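PDB 4H3U: SnoaL-like domain-containing protein from Catenulispora acidiphila, which is of unknown function but adopts a ketosteroid isomerase-like fold and may take part in trimethylamine metabolism. Local coordinates for residues Y93-Y105 with F116-G128. Numbering follows the deposited sequence.
With CD (cadmium ion), chain F.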
# COMPACT_ATOMS: atom_id res chain seq x y z
N TYR A 93 2.90 7.07 12.35
CA TYR A 93 4.15 7.74 12.64
C TYR A 93 4.43 8.89 11.66
O TYR A 93 4.27 8.74 10.46
CB TYR A 93 5.27 6.67 12.68
CG TYR A 93 5.15 5.49 11.70
CD1 TYR A 93 5.79 5.51 10.46
CD2 TYR A 93 4.40 4.35 12.04
CE1 TYR A 93 5.66 4.43 9.60
CE2 TYR A 93 4.30 3.28 11.19
CZ TYR A 93 4.93 3.33 9.96
OH TYR A 93 4.84 2.28 9.10
N ARG A 94 4.91 10.01 12.19
CA ARG A 94 5.16 11.24 11.46
C ARG A 94 6.66 11.44 11.27
O ARG A 94 7.43 11.26 12.21
CB ARG A 94 4.64 12.48 12.29
CG ARG A 94 4.96 13.79 11.58
CD ARG A 94 4.42 15.06 12.22
NE ARG A 94 2.96 15.16 12.13
CZ ARG A 94 2.26 15.64 11.10
NH1 ARG A 94 0.94 15.71 11.22
NH2 ARG A 94 2.82 16.03 9.97
N ALA A 95 7.01 11.90 10.08
CA ALA A 95 8.36 12.31 9.69
C ALA A 95 8.16 13.65 8.98
O ALA A 95 7.86 13.70 7.80
CB ALA A 95 9.03 11.28 8.81
N GLY A 96 8.33 14.74 9.73
CA GLY A 96 8.16 16.07 9.15
C GLY A 96 6.74 16.28 8.66
O GLY A 96 5.78 16.14 9.42
N ASP A 97 6.59 16.61 7.38
CA ASP A 97 5.26 16.81 6.83
C ASP A 97 4.61 15.52 6.32
O ASP A 97 3.57 15.58 5.72
CB ASP A 97 5.31 17.78 5.67
CG ASP A 97 5.68 19.18 6.10
OD1 ASP A 97 5.22 19.66 7.18
OD2 ASP A 97 6.40 19.81 5.31
N HIS A 98 5.21 14.38 6.60
CA HIS A 98 4.70 13.10 6.12
C HIS A 98 4.21 12.28 7.27
O HIS A 98 4.80 12.26 8.34
CB HIS A 98 5.82 12.35 5.41
CG HIS A 98 6.41 13.11 4.26
ND1 HIS A 98 5.92 12.99 2.98
CD2 HIS A 98 7.35 14.06 4.23
CE1 HIS A 98 6.57 13.81 2.19
NE2 HIS A 98 7.47 14.47 2.91
N VAL A 99 3.06 11.66 7.11
CA VAL A 99 2.49 10.78 8.11
C VAL A 99 2.19 9.44 7.40
O VAL A 99 1.61 9.40 6.32
CB VAL A 99 1.19 11.37 8.70
CG1 VAL A 99 0.55 10.42 9.68
CG2 VAL A 99 1.45 12.72 9.37
N THR A 100 2.59 8.36 8.06
CA THR A 100 2.28 7.02 7.61
C THR A 100 1.30 6.39 8.56
O THR A 100 1.50 6.44 9.79
CB THR A 100 3.55 6.18 7.52
OG1 THR A 100 4.47 6.82 6.65
CG2 THR A 100 3.25 4.76 7.09
N ILE A 101 0.25 5.78 8.00
CA ILE A 101 -0.77 5.13 8.77
C ILE A 101 -0.86 3.66 8.40
O ILE A 101 -0.99 3.34 7.22
CB ILE A 101 -2.15 5.76 8.52
CG1 ILE A 101 -2.16 7.27 8.76
CG2 ILE A 101 -3.22 5.09 9.38
CD1 ILE A 101 -3.39 7.98 8.26
N GLU A 102 -0.77 2.79 9.39
CA GLU A 102 -1.09 1.38 9.22
C GLU A 102 -2.49 1.22 9.87
O GLU A 102 -2.68 1.48 11.07
CB GLU A 102 -0.09 0.47 9.91
CG GLU A 102 1.26 0.56 9.26
CD GLU A 102 2.31 -0.40 9.78
OE1 GLU A 102 1.99 -1.61 9.93
OE2 GLU A 102 3.48 0.05 9.97
N ALA A 103 -3.47 0.84 9.07
CA ALA A 103 -4.85 0.72 9.51
C ALA A 103 -5.44 -0.57 9.08
O ALA A 103 -4.81 -1.36 8.38
CB ALA A 103 -5.67 1.85 8.91
N VAL A 104 -6.66 -0.84 9.56
CA VAL A 104 -7.48 -1.93 9.05
C VAL A 104 -8.74 -1.29 8.50
O VAL A 104 -9.42 -0.53 9.17
CB VAL A 104 -7.84 -2.98 10.14
CG1 VAL A 104 -8.77 -4.06 9.58
CG2 VAL A 104 -6.58 -3.61 10.68
N TYR A 105 -9.02 -1.65 7.25
CA TYR A 105 -10.18 -1.18 6.50
C TYR A 105 -11.18 -2.33 6.35
O TYR A 105 -10.84 -3.38 5.83
CB TYR A 105 -9.72 -0.72 5.14
CG TYR A 105 -10.79 -0.39 4.14
CD1 TYR A 105 -12.00 0.15 4.54
CD2 TYR A 105 -10.66 -0.72 2.82
CE1 TYR A 105 -13.02 0.41 3.61
CE2 TYR A 105 -11.61 -0.35 1.87
CZ TYR A 105 -12.76 0.25 2.27
OH TYR A 105 -13.72 0.57 1.34
N PHE A 116 -15.59 -7.97 4.73
CA PHE A 116 -14.13 -8.05 4.64
C PHE A 116 -13.48 -7.13 5.68
O PHE A 116 -14.09 -6.18 6.16
CB PHE A 116 -13.66 -7.61 3.23
CG PHE A 116 -13.81 -6.11 2.97
CD1 PHE A 116 -12.78 -5.23 3.26
CD2 PHE A 116 -14.99 -5.60 2.45
CE1 PHE A 116 -12.95 -3.86 3.06
CE2 PHE A 116 -15.17 -4.25 2.24
CZ PHE A 116 -14.13 -3.36 2.57
N ALA A 117 -12.22 -7.42 5.95
CA ALA A 117 -11.33 -6.52 6.74
C ALA A 117 -9.92 -6.79 6.23
O ALA A 117 -9.48 -7.94 6.23
CB ALA A 117 -11.46 -6.71 8.23
N VAL A 118 -9.20 -5.73 5.82
CA VAL A 118 -7.85 -5.88 5.30
C VAL A 118 -6.93 -4.82 5.90
O VAL A 118 -7.36 -3.70 6.20
CB VAL A 118 -7.82 -5.75 3.77
CG1 VAL A 118 -8.57 -6.91 3.09
CG2 VAL A 118 -8.35 -4.41 3.25
N PRO A 119 -5.63 -5.12 5.97
CA PRO A 119 -4.68 -4.07 6.33
C PRO A 119 -4.57 -3.04 5.19
O PRO A 119 -4.57 -3.37 4.02
CB PRO A 119 -3.36 -4.83 6.53
CG PRO A 119 -3.51 -6.07 5.70
CD PRO A 119 -4.97 -6.41 5.75
N MSE A 120 -4.35 -1.79 5.57
CA MSE A 120 -4.19 -0.74 4.60
C MSE A 120 -3.04 0.10 5.05
O MSE A 120 -2.73 0.18 6.25
CB MSE A 120 -5.49 0.07 4.51
CG MSE A 120 -5.53 1.16 3.41
SE MSE A 120 -7.34 1.93 3.15
CE MSE A 120 -7.52 2.16 5.10
N ALA A 121 -2.35 0.65 4.05
CA ALA A 121 -1.27 1.64 4.27
C ALA A 121 -1.76 2.94 3.66
O ALA A 121 -2.07 2.99 2.46
CB ALA A 121 0.05 1.17 3.64
N THR A 122 -1.79 4.00 4.45
CA THR A 122 -2.15 5.31 3.98
C THR A 122 -1.01 6.29 4.24
O THR A 122 -0.44 6.36 5.33
CB THR A 122 -3.44 5.81 4.65
OG1 THR A 122 -4.53 4.98 4.19
CG2 THR A 122 -3.74 7.28 4.37
N LEU A 123 -0.64 6.98 3.18
CA LEU A 123 0.45 7.98 3.22
C LEU A 123 -0.19 9.35 3.12
O LEU A 123 -0.82 9.67 2.10
CB LEU A 123 1.41 7.77 2.06
CG LEU A 123 1.96 6.36 1.90
CD1 LEU A 123 3.02 6.30 0.82
CD2 LEU A 123 2.49 5.74 3.17
N LEU A 124 0.04 10.18 4.15
CA LEU A 124 -0.44 11.55 4.11
C LEU A 124 0.73 12.53 3.99
O LEU A 124 1.80 12.29 4.56
CB LEU A 124 -1.18 11.93 5.40
CG LEU A 124 -2.34 11.07 5.86
CD1 LEU A 124 -2.97 11.66 7.12
CD2 LEU A 124 -3.37 10.92 4.74
N ARG A 125 0.51 13.61 3.30
CA ARG A 125 1.35 14.79 3.40
C ARG A 125 0.47 15.88 3.99
O ARG A 125 -0.68 16.04 3.60
CB ARG A 125 1.91 15.21 2.08
CG ARG A 125 2.95 16.30 2.21
CD ARG A 125 3.62 16.62 0.88
NE ARG A 125 4.13 15.37 0.34
CZ ARG A 125 3.61 14.65 -0.66
NH1 ARG A 125 4.16 13.48 -0.94
NH2 ARG A 125 2.58 15.09 -1.39
N THR A 126 1.02 16.61 4.95
CA THR A 126 0.24 17.63 5.70
C THR A 126 0.92 19.00 5.65
O THR A 126 2.11 19.13 5.31
CB THR A 126 0.11 17.26 7.18
OG1 THR A 126 1.42 17.23 7.80
CG2 THR A 126 -0.59 15.91 7.30
N ARG A 127 0.14 20.00 6.02
CA ARG A 127 0.59 21.40 6.15
C ARG A 127 -0.16 21.87 7.40
O ARG A 127 -1.35 22.21 7.34
CB ARG A 127 0.24 22.21 4.91
CG ARG A 127 0.68 23.68 4.89
CD ARG A 127 -0.13 24.42 3.82
NE ARG A 127 0.08 23.88 2.48
CZ ARG A 127 -0.78 23.97 1.47
NH1 ARG A 127 -2.01 24.47 1.64
NH2 ARG A 127 -0.47 23.44 0.29
N GLY A 128 0.51 21.88 8.54
CA GLY A 128 -0.18 22.18 9.79
C GLY A 128 -1.15 21.03 9.99
O GLY A 128 -0.74 19.86 9.84
CD CD F . 8.95 16.03 2.37
O HOH W 1 2.62 19.56 8.51
O HOH W 2 3.76 22.46 7.39
O HOH W 3 3.66 11.10 2.92
O HOH W 4 7.20 17.54 2.10
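Strands 98-105 and 116-127 pair antiparallel, V99, I101, A103 and Y105 each exchanging two backbone hydrogen bonds with L124, T122, M120 and V118 in turn.

Aromatic packing closes one end. F116 turns its edge onto the face of Y105 in a T-shaped stack, centroids 5.1 Å apart and planes at 81°, F116 CE1 lying over the centre of the tyrosine ring. Selenomethionine M120, in the conformer modelled here, one of two, brings CE to 3.6 Å from Y105 CB, while SE makes an oblique Met-aromatic contact with the ring. An alanine in place of Y105 would probably leave the F116 edge without the aromatic face it packs on and M120 SE without its ring. Further along this face I101 CD1 meets L124 CD1 at 3.9 Å, and helix 29-39 covers I101 through V31 and W34.

Polar contacts gather at the other end. The bend of R94 at chi3 (-69°) turns its guanidinium back toward the turn and T126, where NH2 grips T126 OG1 at 2.8 Å. The same NH2 donates to G96 O at 3.0 Å, and both acceptors lie in the guanidinium plane; V99 CG2 sits over a face of that group. A water joins D97 OD1 to T126 OG1. H98 ND1 donates to a second water, which donates to L124 O, while H98 NE2 binds cadmium at 2.2 Å. The H98 ring also stacks on Y93 of the second subunit.

Together the two strands form a long beta hairpin in the curved sheet of the SnoaL-like, ketosteroid isomerase-like fold, the face carrying V99, I101, A103 and Y105 turned to the helices and its T100 face to the dimer partner.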